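Local coordinates for protein magnesium-protoporphyrin O-methyltransferase (PDB 4QDJ) that methylates magnesium-protoporphyrin IX to its 13-monomethyl ester with S-adenosylmethionine as methyl donor, a step of chlorophyll biosynthesis, at residues Asp14-Thr19 against Leu137-Thr142; Arg23-Tyr28 against Val97-Gln102; Val66-Cys71 against Ser75-Leu80. All coordinates share one frame; numbering follows the deposited sequence.

Interaction 1: Asp14-Thr19 against Leu137-Thr142; sequences DYFNST and LIHYPT. With SAM (S-adenosylmethionine), chain B.
Phe16 and His139 meet as an offset edge-to-face aromatic pair, reaching toward each other from opposite directions. The edge of the phenyl ring is turned to the face of the imidazole; the centroids are 5.3 Å apart and the planes stand at 84°. Phe16 CZ and CE2 come nearest to NE2 and CE1 of the imidazole, the closest approach being Phe16 CZ to His139 NE2, 3.7 Å. NE2 is buried here without a hydrogen-bond partner in the model; the phenyl rim and, at the imidazole edge, SAM C5' are its neighbours in this contact.

Packing on the ligand uses the other surfaces of the same rings. SAM C3' sits 3.5 Å above the Phe16 plane, over the ring centre, and SAM C2' approaches Phe16 CD2 to 3.6 Å, so the ribose lies on one phenyl face while Tyr15 CD2 backs the opposite one. Phe16 attains this pose with CG beside its backbone N (chi1 -76°), which turns the ring over the sugar. The methyl carbon, SAM CE, lies near the plane of the imidazole of His139, beyond its edge.

In a class I SAM-dependent methyltransferase the cofactor lies at the C-terminal ends of the parallel strands. Residues 137-142 belong to the loop after strand 130-133, and helix 8-16 comes in from the N-terminal region to cover the ribose.

Of these residues it is Tyr140 that hydrogen-bonds the cofactor, at the adenine. Its OH donates to SAM N7 over 2.6 Å, and N7 lies in the plane of the phenol ring, at its edge. On the facing segment, Ser18 OG donates to the backbone oxygen Asp14 O at 2.6 Å, tilted 25° from the carbonyl plane.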
loop_
_atom_site.group_PDB
_atom_site.type_symbol
_atom_site.label_atom_id
_atom_site.label_comp_id
_atom_site.label_asym_id
_atom_site.label_seq_id
_atom_site.Cartn_x
_atom_site.Cartn_y
_atom_site.Cartn_z
ATOM N N ASP A 14 16.321 -4.108 0.442
ATOM C CA ASP A 14 17.366 -4.522 -0.490
ATOM C C ASP A 14 16.795 -5.285 -1.679
ATOM O O ASP A 14 17.278 -5.148 -2.804
ATOM C CB ASP A 14 18.421 -5.375 0.218
ATOM C CG ASP A 14 19.218 -4.589 1.241
ATOM O OD1 ASP A 14 19.089 -3.346 1.276
ATOM O OD2 ASP A 14 19.979 -5.217 2.004
ATOM N N TYR A 15 15.769 -6.089 -1.424
ATOM C CA TYR A 15 15.102 -6.837 -2.484
ATOM C C TYR A 15 14.462 -5.897 -3.502
ATOM O O TYR A 15 14.659 -6.047 -4.708
ATOM C CB TYR A 15 14.051 -7.780 -1.891
ATOM C CG TYR A 15 13.148 -8.428 -2.918
ATOM C CD1 TYR A 15 13.605 -9.466 -3.722
ATOM C CD2 TYR A 15 11.833 -8.008 -3.075
ATOM C CE1 TYR A 15 12.777 -10.061 -4.662
ATOM C CE2 TYR A 15 11.000 -8.596 -4.007
ATOM C CZ TYR A 15 11.474 -9.623 -4.796
ATOM O OH TYR A 15 10.641 -10.204 -5.726
ATOM N N PHE A 16 13.707 -4.920 -3.015
ATOM C CA PHE A 16 13.026 -3.982 -3.903
ATOM C C PHE A 16 13.960 -2.920 -4.483
ATOM O O PHE A 16 13.568 -2.157 -5.363
ATOM C CB PHE A 16 11.823 -3.343 -3.205
ATOM C CG PHE A 16 10.635 -4.254 -3.107
ATOM C CD1 PHE A 16 9.808 -4.450 -4.201
ATOM C CD2 PHE A 16 10.351 -4.924 -1.929
ATOM C CE1 PHE A 16 8.715 -5.292 -4.120
ATOM C CE2 PHE A 16 9.259 -5.767 -1.841
ATOM C CZ PHE A 16 8.439 -5.951 -2.938
ATOM N N ASN A 17 15.194 -2.875 -3.989
ATOM C CA ASN A 17 16.220 -2.031 -4.595
ATOM C C ASN A 17 17.073 -2.810 -5.591
ATOM O O ASN A 17 17.912 -2.237 -6.286
ATOM C CB ASN A 17 17.111 -1.392 -3.528
ATOM C CG ASN A 17 16.493 -0.147 -2.923
ATOM O OD1 ASN A 17 15.601 0.465 -3.511
ATOM N ND2 ASN A 17 16.973 0.240 -1.747
ATOM N N SER A 18 16.857 -4.119 -5.655
ATOM C CA SER A 18 17.615 -4.967 -6.568
ATOM C C SER A 18 16.703 -5.714 -7.540
ATOM O O SER A 18 15.948 -5.093 -8.289
ATOM C CB SER A 18 18.514 -5.938 -5.793
ATOM O OG SER A 18 17.773 -6.707 -4.865
ATOM N N THR A 19 16.765 -7.040 -7.519
ATOM C CA THR A 19 16.008 -7.824 -8.487
ATOM C C THR A 19 14.497 -7.674 -8.303
ATOM O O THR A 19 13.740 -7.818 -9.265
ATOM C CB THR A 19 16.420 -9.315 -8.492
ATOM O OG1 THR A 19 15.895 -9.952 -9.663
ATOM C CG2 THR A 19 15.914 -10.030 -7.248
ATOM N N LEU A 137 1.999 -5.453 4.165
ATOM C CA LEU A 137 2.053 -6.243 5.394
ATOM C C LEU A 137 2.421 -7.703 5.143
ATOM O O LEU A 137 2.864 -8.401 6.051
ATOM C CB LEU A 137 0.718 -6.159 6.140
ATOM C CG LEU A 137 0.317 -4.766 6.627
ATOM C CD1 LEU A 137 -1.058 -4.798 7.280
ATOM C CD2 LEU A 137 1.361 -4.210 7.586
ATOM N N ILE A 138 2.245 -8.152 3.903
ATOM C CA ILE A 138 2.589 -9.515 3.510
ATOM C C ILE A 138 4.081 -9.819 3.713
ATOM O O ILE A 138 4.482 -10.980 3.801
ATOM C CB ILE A 138 2.185 -9.781 2.037
ATOM C CG1 ILE A 138 2.298 -11.270 1.692
ATOM C CG2 ILE A 138 3.005 -8.912 1.087
ATOM C CD1 ILE A 138 1.821 -11.617 0.297
ATOM N N HIS A 139 4.896 -8.773 3.811
ATOM C CA HIS A 139 6.343 -8.943 3.943
ATOM C C HIS A 139 6.814 -9.072 5.389
ATOM O O HIS A 139 8.014 -9.190 5.644
ATOM C CB HIS A 139 7.078 -7.783 3.271
ATOM C CG HIS A 139 6.799 -7.663 1.807
ATOM N ND1 HIS A 139 7.258 -8.578 0.886
ATOM C CD2 HIS A 139 6.106 -6.736 1.104
ATOM C CE1 HIS A 139 6.861 -8.221 -0.323
ATOM N NE2 HIS A 139 6.160 -7.107 -0.218
ATOM N N TYR A 140 5.877 -9.054 6.331
ATOM C CA TYR A 140 6.232 -9.054 7.748
ATOM C C TYR A 140 5.387 -10.027 8.566
ATOM O O TYR A 140 4.215 -10.238 8.264
ATOM C CB TYR A 140 6.107 -7.639 8.316
ATOM C CG TYR A 140 6.981 -6.639 7.599
ATOM C CD1 TYR A 140 8.316 -6.482 7.947
ATOM C CD2 TYR A 140 6.478 -5.863 6.560
ATOM C CE1 TYR A 140 9.123 -5.577 7.291
ATOM C CE2 TYR A 140 7.280 -4.954 5.896
ATOM C CZ TYR A 140 8.602 -4.815 6.265
ATOM O OH TYR A 140 9.407 -3.912 5.609
ATOM N N PRO A 141 5.989 -10.628 9.607
ATOM C CA PRO A 141 5.231 -11.490 10.521
ATOM C C PRO A 141 4.215 -10.675 11.316
ATOM O O PRO A 141 4.355 -9.456 11.405
ATOM C CB PRO A 141 6.313 -12.057 11.446
ATOM C CG PRO A 141 7.424 -11.064 11.385
ATOM C CD PRO A 141 7.407 -10.524 9.987
ATOM N N THR A 142 3.217 -11.346 11.886
ATOM C CA THR A 142 2.093 -10.672 12.536
ATOM C C THR A 142 2.507 -9.690 13.638
ATOM O O THR A 142 1.924 -8.612 13.762
ATOM C CB THR A 142 1.081 -11.692 13.099
ATOM O OG1 THR A 142 0.664 -12.578 12.053
ATOM C CG2 THR A 142 -0.139 -10.983 13.667
HETATM N N SAM B . 1.356 -0.648 -2.138
HETATM C CA SAM B . 1.896 -0.766 -3.490
HETATM C C SAM B . 0.845 -1.310 -4.447
HETATM O O SAM B . -0.076 -2.018 -4.037
HETATM O OXT SAM B . 0.893 -1.048 -5.650
HETATM C CB SAM B . 3.168 -1.615 -3.535
HETATM C CG SAM B . 3.061 -3.054 -3.033
HETATM S SD SAM B . 4.622 -3.963 -3.233
HETATM C CE SAM B . 4.061 -5.682 -3.147
HETATM C "C5'" SAM B . 5.319 -3.792 -1.577
HETATM C "C4'" SAM B . 6.031 -2.459 -1.401
HETATM O "O4'" SAM B . 6.120 -2.174 -0.022
HETATM C "C3'" SAM B . 7.452 -2.463 -1.950
HETATM O "O3'" SAM B . 7.606 -1.377 -2.833
HETATM C "C2'" SAM B . 8.328 -2.254 -0.731
HETATM O "O2'" SAM B . 9.457 -1.457 -1.016
HETATM C "C1'" SAM B . 7.368 -1.574 0.229
HETATM N N9 SAM B . 7.735 -1.733 1.642
HETATM C C8 SAM B . 8.102 -2.884 2.285
HETATM N N7 SAM B . 8.354 -2.581 3.579
HETATM C C5 SAM B . 8.149 -1.258 3.763
HETATM C C6 SAM B . 8.262 -0.437 4.875
HETATM N N6 SAM B . 8.640 -0.941 6.046
HETATM N N1 SAM B . 7.982 0.907 4.751
HETATM C C2 SAM B . 7.590 1.430 3.536
HETATM N N3 SAM B . 7.484 0.608 2.433
HETATM C C4 SAM B . 7.757 -0.714 2.552
#

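Interaction 2: Arg23-Tyr28 against Val97-Gln102; sequences RWRRIY and VGEAQQ. With SAM (S-adenosylmethionine), chain B.
Arg25 and Glu99 form a salt bridge at the protein surface, joining helix 19-27 of the N-terminal region to helix 94-108, which follows strand 86-91 in the Rossmann-like methyltransferase fold. The carboxylate lies over one face of the guanidinium, their planes 26° apart. Arg25 NH1 is 3.2 Å from Glu99 OE1, yet that oxygen stands well out of the guanidinium plane and no N-H points at it; the attraction is one of charge alone. Glu99 OE2 lies 3.4 Å from Arg25 NE, so the whole carboxylate is laid against the group.

The two side chains cross at about a right angle. Arg25 runs extended from CG to NE, whereas Glu99 leaves its helix with CG anti to N (chi1 -176°) and then bends at chi2, 69°, which brings the carboxylate across the arginine. Arg25 was modelled in two conformers, so the bridge probably describes one of its states. With an alanine in place of Glu99, the guanidinium is likely to lose this carboxylate mate and be freer to turn, and these two segments would lose their contact.

Further out, Glu99 also packs on Val73. At the end of helix 19-27 Tyr28 stacks with His44 and receives Trp24 CE3 over a ring face, neighbours that probably help set the phenol beside the cofactor, where Tyr28 OH comes within 3.1 Å of the methyl carbon SAM CE.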
loop_
_atom_site.group_PDB
_atom_site.type_symbol
_atom_site.label_atom_id
_atom_site.label_comp_id
_atom_site.label_asym_id
_atom_site.label_seq_id
_atom_site.Cartn_x
_atom_site.Cartn_y
_atom_site.Cartn_z
ATOM N N ARG A 23 11.520 -7.032 -11.233
ATOM C CA ARG A 23 10.397 -7.946 -11.373
ATOM C C ARG A 23 9.060 -7.255 -11.128
ATOM O O ARG A 23 8.105 -7.455 -11.877
ATOM C CB ARG A 23 10.571 -9.151 -10.445
ATOM C CG ARG A 23 11.826 -9.961 -10.748
ATOM C CD ARG A 23 12.111 -10.993 -9.672
ATOM N NE ARG A 23 13.469 -11.522 -9.770
ATOM C CZ ARG A 23 13.791 -12.658 -10.380
ATOM N NH1 ARG A 23 12.851 -13.399 -10.950
ATOM N NH2 ARG A 23 15.055 -13.057 -10.416
ATOM N N TRP A 24 8.995 -6.430 -10.089
ATOM C CA TRP A 24 7.739 -5.770 -9.748
ATOM C C TRP A 24 7.416 -4.561 -10.627
ATOM O O TRP A 24 6.247 -4.254 -10.849
ATOM C CB TRP A 24 7.666 -5.453 -8.252
ATOM C CG TRP A 24 7.463 -6.704 -7.453
ATOM C CD1 TRP A 24 8.425 -7.448 -6.830
ATOM C CD2 TRP A 24 6.223 -7.387 -7.234
ATOM N NE1 TRP A 24 7.858 -8.540 -6.221
ATOM C CE2 TRP A 24 6.507 -8.525 -6.453
ATOM C CE3 TRP A 24 4.900 -7.140 -7.612
ATOM C CZ2 TRP A 24 5.515 -9.415 -6.044
ATOM C CZ3 TRP A 24 3.918 -8.024 -7.205
ATOM C CH2 TRP A 24 4.229 -9.146 -6.428
ATOM N N ARG A 25 8.438 -3.882 -11.141
ATOM C CA ARG A 25 8.203 -2.817 -12.106
ATOM C C ARG A 25 7.535 -3.407 -13.343
ATOM O O ARG A 25 6.667 -2.781 -13.952
ATOM C CB ARG A 25 9.508 -2.111 -12.484
ATOM C CG ARG A 25 9.366 -1.136 -13.640
ATOM C CD ARG A 25 10.668 -0.410 -13.928
ATOM N NE ARG A 25 10.643 0.230 -15.240
ATOM C CZ ARG A 25 11.605 1.018 -15.708
ATOM N NH1 ARG A 25 12.674 1.276 -14.966
ATOM N NH2 ARG A 25 11.494 1.552 -16.917
ATOM N N ARG A 26 7.936 -4.623 -13.700
ATOM C CA ARG A 26 7.353 -5.310 -14.844
ATOM C C ARG A 26 5.920 -5.749 -14.542
ATOM O O ARG A 26 5.010 -5.492 -15.331
ATOM C CB ARG A 26 8.225 -6.502 -15.262
ATOM C CG ARG A 26 7.610 -7.414 -16.321
ATOM C CD ARG A 26 7.215 -6.661 -17.587
ATOM N NE ARG A 26 8.351 -6.050 -18.271
ATOM C CZ ARG A 26 8.939 -6.549 -19.355
ATOM N NH1 ARG A 26 8.508 -7.681 -19.894
ATOM N NH2 ARG A 26 9.963 -5.910 -19.904
ATOM N N ILE A 27 5.718 -6.396 -13.399
ATOM C CA ILE A 27 4.382 -6.847 -13.013
ATOM C C ILE A 27 3.404 -5.677 -12.929
ATOM O O ILE A 27 2.298 -5.740 -13.468
ATOM C CB ILE A 27 4.398 -7.615 -11.673
ATOM C CG1 ILE A 27 5.171 -8.928 -11.818
ATOM C CG2 ILE A 27 2.977 -7.889 -11.194
ATOM C CD1 ILE A 27 5.305 -9.706 -10.524
ATOM N N TYR A 28 3.829 -4.603 -12.270
ATOM C CA TYR A 28 2.991 -3.421 -12.086
ATOM C C TYR A 28 2.972 -2.511 -13.310
ATOM O O TYR A 28 2.272 -1.498 -13.324
ATOM C CB TYR A 28 3.475 -2.609 -10.886
ATOM C CG TYR A 28 3.234 -3.248 -9.539
ATOM C CD1 TYR A 28 2.276 -4.241 -9.374
ATOM C CD2 TYR A 28 3.961 -2.847 -8.427
ATOM C CE1 TYR A 28 2.054 -4.817 -8.134
ATOM C CE2 TYR A 28 3.746 -3.417 -7.188
ATOM C CZ TYR A 28 2.793 -4.400 -7.048
ATOM O OH TYR A 28 2.579 -4.964 -5.814
ATOM N N VAL A 97 10.363 4.217 -5.393
ATOM C CA VAL A 97 10.000 5.632 -5.294
ATOM C C VAL A 97 10.376 6.408 -6.552
ATOM O O VAL A 97 9.586 7.203 -7.065
ATOM C CB VAL A 97 10.689 6.307 -4.080
ATOM C CG1 VAL A 97 10.589 7.826 -4.172
ATOM C CG2 VAL A 97 10.091 5.812 -2.781
ATOM N N GLY A 98 11.588 6.169 -7.043
ATOM C CA GLY A 98 12.075 6.847 -8.229
ATOM C C GLY A 98 11.213 6.550 -9.439
ATOM O O GLY A 98 10.927 7.436 -10.243
ATOM N N GLU A 99 10.792 5.296 -9.563
ATOM C CA GLU A 99 9.933 4.895 -10.666
ATOM C C GLU A 99 8.548 5.524 -10.533
ATOM O O GLU A 99 7.957 5.949 -11.525
ATOM C CB GLU A 99 9.831 3.369 -10.744
ATOM C CG GLU A 99 9.035 2.853 -11.932
ATOM C CD GLU A 99 9.728 3.096 -13.262
ATOM O OE1 GLU A 99 10.956 3.330 -13.269
ATOM O OE2 GLU A 99 9.042 3.047 -14.303
ATOM N N ALA A 100 8.036 5.586 -9.306
ATOM C CA ALA A 100 6.742 6.214 -9.052
ATOM C C ALA A 100 6.739 7.660 -9.532
ATOM O O ALA A 100 5.806 8.102 -10.204
ATOM C CB ALA A 100 6.394 6.146 -7.570
ATOM N N GLN A 101 7.797 8.391 -9.198
ATOM C CA GLN A 101 7.917 9.782 -9.617
ATOM C C GLN A 101 8.031 9.907 -11.135
ATOM O O GLN A 101 7.449 10.809 -11.733
ATOM C CB GLN A 101 9.103 10.458 -8.926
ATOM C CG GLN A 101 9.364 11.888 -9.387
ATOM C CD GLN A 101 8.142 12.788 -9.266
ATOM O OE1 GLN A 101 7.321 12.635 -8.360
ATOM N NE2 GLN A 101 8.021 13.739 -10.186
ATOM N N GLN A 102 8.781 8.999 -11.753
ATOM C CA GLN A 102 8.915 8.996 -13.205
ATOM C C GLN A 102 7.570 8.753 -13.884
ATOM O O GLN A 102 7.203 9.462 -14.821
ATOM C CB GLN A 102 9.939 7.951 -13.656
ATOM C CG GLN A 102 11.382 8.354 -13.396
ATOM C CD GLN A 102 11.797 9.570 -14.202
ATOM O OE1 GLN A 102 11.421 9.716 -15.366
ATOM N NE2 GLN A 102 12.570 10.455 -13.583
HETATM N N SAM B . 1.356 -0.648 -2.138
HETATM C CA SAM B . 1.896 -0.766 -3.490
HETATM C C SAM B . 0.845 -1.310 -4.447
HETATM O O SAM B . -0.076 -2.018 -4.037
HETATM O OXT SAM B . 0.893 -1.048 -5.650
HETATM C CB SAM B . 3.168 -1.615 -3.535
HETATM C CG SAM B . 3.061 -3.054 -3.033
HETATM S SD SAM B . 4.622 -3.963 -3.233
HETATM C CE SAM B . 4.061 -5.682 -3.147
HETATM C "C5'" SAM B . 5.319 -3.792 -1.577
HETATM C "C4'" SAM B . 6.031 -2.459 -1.401
HETATM O "O4'" SAM B . 6.120 -2.174 -0.022
HETATM C "C3'" SAM B . 7.452 -2.463 -1.950
HETATM O "O3'" SAM B . 7.606 -1.377 -2.833
HETATM C "C2'" SAM B . 8.328 -2.254 -0.731
HETATM O "O2'" SAM B . 9.457 -1.457 -1.016
HETATM C "C1'" SAM B . 7.368 -1.574 0.229
HETATM N N9 SAM B . 7.735 -1.733 1.642
HETATM C C8 SAM B . 8.102 -2.884 2.285
HETATM N N7 SAM B . 8.354 -2.581 3.579
HETATM C C5 SAM B . 8.149 -1.258 3.763
HETATM C C6 SAM B . 8.262 -0.437 4.875
HETATM N N6 SAM B . 8.640 -0.941 6.046
HETATM N N1 SAM B . 7.982 0.907 4.751
HETATM C C2 SAM B . 7.590 1.430 3.536
HETATM N N3 SAM B . 7.484 0.608 2.433
HETATM C C4 SAM B . 7.757 -0.714 2.552
#

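Interaction 3: Val66-Cys71 against Ser75-Leu80; sequences VCDAGC and SLSIPL. With SAM (S-adenosylmethionine), chain B.
Asp68 faces Ser77 across the turn between strand 65-69 and helix 77-82, the opening of a beta-alpha-beta unit whose glycine-rich loop is the SAM-binding signature of class I methyltransferases. From the strand its CB already lies 3.4 Å from Ser77 OG. CG then stands anti to the backbone N (chi1 -172°), carrying the carboxylate toward Leu76 and Ser77. Of the two oxygens, OD1 has Leu76 CD2 at 4.1 Å. OD2, which also lies against Leu76 CB, takes two hydrogen bonds: Ser77 OG donates to it in a very short bond of 2.5 Å, and water 1 donates to it at 2.6 Å. Together they grip this buried oxygen of the carboxylate and probably help to fix its rotation.

That water is itself well held. It gives its second hydrogen to Cys71 O and accepts a hydrogen bond from Leu76 N, so Cys71 and Leu76 are joined through one molecule. Two residues earlier on the strand the contact is apolar: Val66 CG1 touches Leu80 CD1 at 4.1 Å, the two side chains crossing at about a right angle, while Leu80 also packs on Ile132 of a neighbouring strand.

On the ligand side, water 2 links Ser75 OG to the SAM carboxylate, donating to OXT and only weakly to Cys71 O. The turn in the backbone presents one more acceptor to the ligand: Gly70 O accepts a hydrogen bond from SAM N at 2.7 Å.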
loop_
_atom_site.group_PDB
_atom_site.type_symbol
_atom_site.label_atom_id
_atom_site.label_comp_id
_atom_site.label_asym_id
_atom_site.label_seq_id
_atom_site.Cartn_x
_atom_site.Cartn_y
_atom_site.Cartn_z
ATOM N N VAL A 66 -4.334 12.150 1.726
ATOM C CA VAL A 66 -4.170 10.705 1.728
ATOM C C VAL A 66 -2.701 10.318 1.840
ATOM O O VAL A 66 -1.855 10.835 1.109
ATOM C CB VAL A 66 -4.746 10.081 0.438
ATOM C CG1 VAL A 66 -4.538 8.571 0.426
ATOM C CG2 VAL A 66 -6.221 10.426 0.291
ATOM N N CYS A 67 -2.406 9.412 2.765
ATOM C CA CYS A 67 -1.078 8.826 2.879
ATOM C C CYS A 67 -1.088 7.443 2.242
ATOM O O CYS A 67 -1.896 6.593 2.612
ATOM C CB CYS A 67 -0.666 8.721 4.351
ATOM S SG CYS A 67 0.860 7.790 4.655
ATOM N N ASP A 68 -0.200 7.233 1.272
ATOM C CA ASP A 68 -0.032 5.934 0.624
ATOM C C ASP A 68 1.295 5.346 1.091
ATOM O O ASP A 68 2.352 5.656 0.539
ATOM C CB ASP A 68 -0.053 6.102 -0.900
ATOM C CG ASP A 68 -0.071 4.778 -1.650
ATOM O OD1 ASP A 68 -0.158 3.708 -1.011
ATOM O OD2 ASP A 68 -0.014 4.816 -2.901
ATOM N N ALA A 69 1.231 4.510 2.126
ATOM C CA ALA A 69 2.424 3.963 2.768
ATOM C C ALA A 69 2.865 2.654 2.119
ATOM O O ALA A 69 2.106 1.687 2.082
ATOM C CB ALA A 69 2.167 3.757 4.251
ATOM N N GLY A 70 4.099 2.627 1.625
ATOM C CA GLY A 70 4.584 1.507 0.837
ATOM C C GLY A 70 4.002 1.587 -0.562
ATOM O O GLY A 70 3.462 0.612 -1.084
ATOM N N CYS A 71 4.130 2.763 -1.170
ATOM C CA CYS A 71 3.415 3.091 -2.403
ATOM C C CYS A 71 3.913 2.371 -3.656
ATOM O O CYS A 71 3.263 2.427 -4.700
ATOM C CB CYS A 71 3.444 4.604 -2.638
ATOM S SG CYS A 71 5.095 5.274 -2.953
ATOM N N SER A 75 1.079 2.746 -8.135
ATOM C CA SER A 75 -0.109 2.158 -8.754
ATOM C C SER A 75 -1.410 2.699 -8.173
ATOM O O SER A 75 -2.403 2.834 -8.887
ATOM C CB SER A 75 -0.086 0.636 -8.623
ATOM O OG SER A 75 1.039 0.084 -9.288
ATOM N N LEU A 76 -1.408 2.998 -6.878
ATOM C CA LEU A 76 -2.573 3.599 -6.240
ATOM C C LEU A 76 -2.458 5.121 -6.171
ATOM O O LEU A 76 -3.440 5.833 -6.381
ATOM C CB LEU A 76 -2.780 3.034 -4.833
ATOM C CG LEU A 76 -3.942 3.652 -4.052
ATOM C CD1 LEU A 76 -5.278 3.287 -4.687
ATOM C CD2 LEU A 76 -3.896 3.224 -2.600
ATOM N N SER A 77 -1.256 5.611 -5.875
ATOM C CA SER A 77 -1.032 7.048 -5.700
ATOM C C SER A 77 -1.446 7.871 -6.911
ATOM O O SER A 77 -2.079 8.923 -6.779
ATOM C CB SER A 77 0.438 7.330 -5.388
ATOM O OG SER A 77 0.795 6.826 -4.117
ATOM N N ILE A 78 -1.075 7.396 -8.092
ATOM C CA ILE A 78 -1.351 8.132 -9.319
ATOM C C ILE A 78 -2.854 8.261 -9.631
ATOM O O ILE A 78 -3.340 9.376 -9.828
ATOM C CB ILE A 78 -0.523 7.588 -10.508
ATOM C CG1 ILE A 78 0.968 7.820 -10.240
ATOM C CG2 ILE A 78 -0.947 8.244 -11.814
ATOM C CD1 ILE A 78 1.893 7.106 -11.202
ATOM N N PRO A 79 -3.606 7.142 -9.647
ATOM C CA PRO A 79 -5.042 7.332 -9.895
ATOM C C PRO A 79 -5.777 8.138 -8.819
ATOM O O PRO A 79 -6.759 8.805 -9.143
ATOM C CB PRO A 79 -5.590 5.900 -9.973
ATOM C CG PRO A 79 -4.546 5.038 -9.361
ATOM C CD PRO A 79 -3.241 5.715 -9.633
ATOM N N LEU A 80 -5.318 8.093 -7.570
ATOM C CA LEU A 80 -5.931 8.929 -6.540
ATOM C C LEU A 80 -5.661 10.407 -6.814
ATOM O O LEU A 80 -6.548 11.244 -6.662
ATOM C CB LEU A 80 -5.448 8.542 -5.140
ATOM C CG LEU A 80 -5.964 7.201 -4.613
ATOM C CD1 LEU A 80 -5.476 6.966 -3.190
ATOM C CD2 LEU A 80 -7.488 7.148 -4.673
HETATM N N SAM B . 1.356 -0.648 -2.138
HETATM C CA SAM B . 1.896 -0.766 -3.490
HETATM C C SAM B . 0.845 -1.310 -4.447
HETATM O O SAM B . -0.076 -2.018 -4.037
HETATM O OXT SAM B . 0.893 -1.048 -5.650
HETATM C CB SAM B . 3.168 -1.615 -3.535
HETATM C CG SAM B . 3.061 -3.054 -3.033
HETATM S SD SAM B . 4.622 -3.963 -3.233
HETATM C CE SAM B . 4.061 -5.682 -3.147
HETATM C "C5'" SAM B . 5.319 -3.792 -1.577
HETATM C "C4'" SAM B . 6.031 -2.459 -1.401
HETATM O "O4'" SAM B . 6.120 -2.174 -0.022
HETATM C "C3'" SAM B . 7.452 -2.463 -1.950
HETATM O "O3'" SAM B . 7.606 -1.377 -2.833
HETATM C "C2'" SAM B . 8.328 -2.254 -0.731
HETATM O "O2'" SAM B . 9.457 -1.457 -1.016
HETATM C "C1'" SAM B . 7.368 -1.574 0.229
HETATM N N9 SAM B . 7.735 -1.733 1.642
HETATM C C8 SAM B . 8.102 -2.884 2.285
HETATM N N7 SAM B . 8.354 -2.581 3.579
HETATM C C5 SAM B . 8.149 -1.258 3.763
HETATM C C6 SAM B . 8.262 -0.437 4.875
HETATM N N6 SAM B . 8.640 -0.941 6.046
HETATM N N1 SAM B . 7.982 0.907 4.751
HETATM C C2 SAM B . 7.590 1.430 3.536
HETATM N N3 SAM B . 7.484 0.608 2.433
HETATM C C4 SAM B . 7.757 -0.714 2.552
HETATM O O HOH W 1 0.691 3.283 -4.888
HETATM O O HOH W 2 2.778 0.268 -7.172
#

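Overall arrangement
All three interactions touch SAM: interaction 1 chiefly at the ribose and adenine, interaction 2 through Tyr28 near the methyl and carboxylate, and interaction 3 at the amino-acid end. Chemistry follows depth. Interaction 3, buried within one beta-alpha-beta unit, combines one very short hydrogen bond, bound water and apolar packing; interaction 1, partly buried, uses aromatic packing; interaction 2, at the surface, has a charge-only bridge. Interactions 1 and 2 share the N-terminal region, where consecutive helices 8-16 and 19-27 meet through Phe16 against Trp24, and interaction 2 touches interaction 3 where Tyr28 CB packs on Ser75 OG.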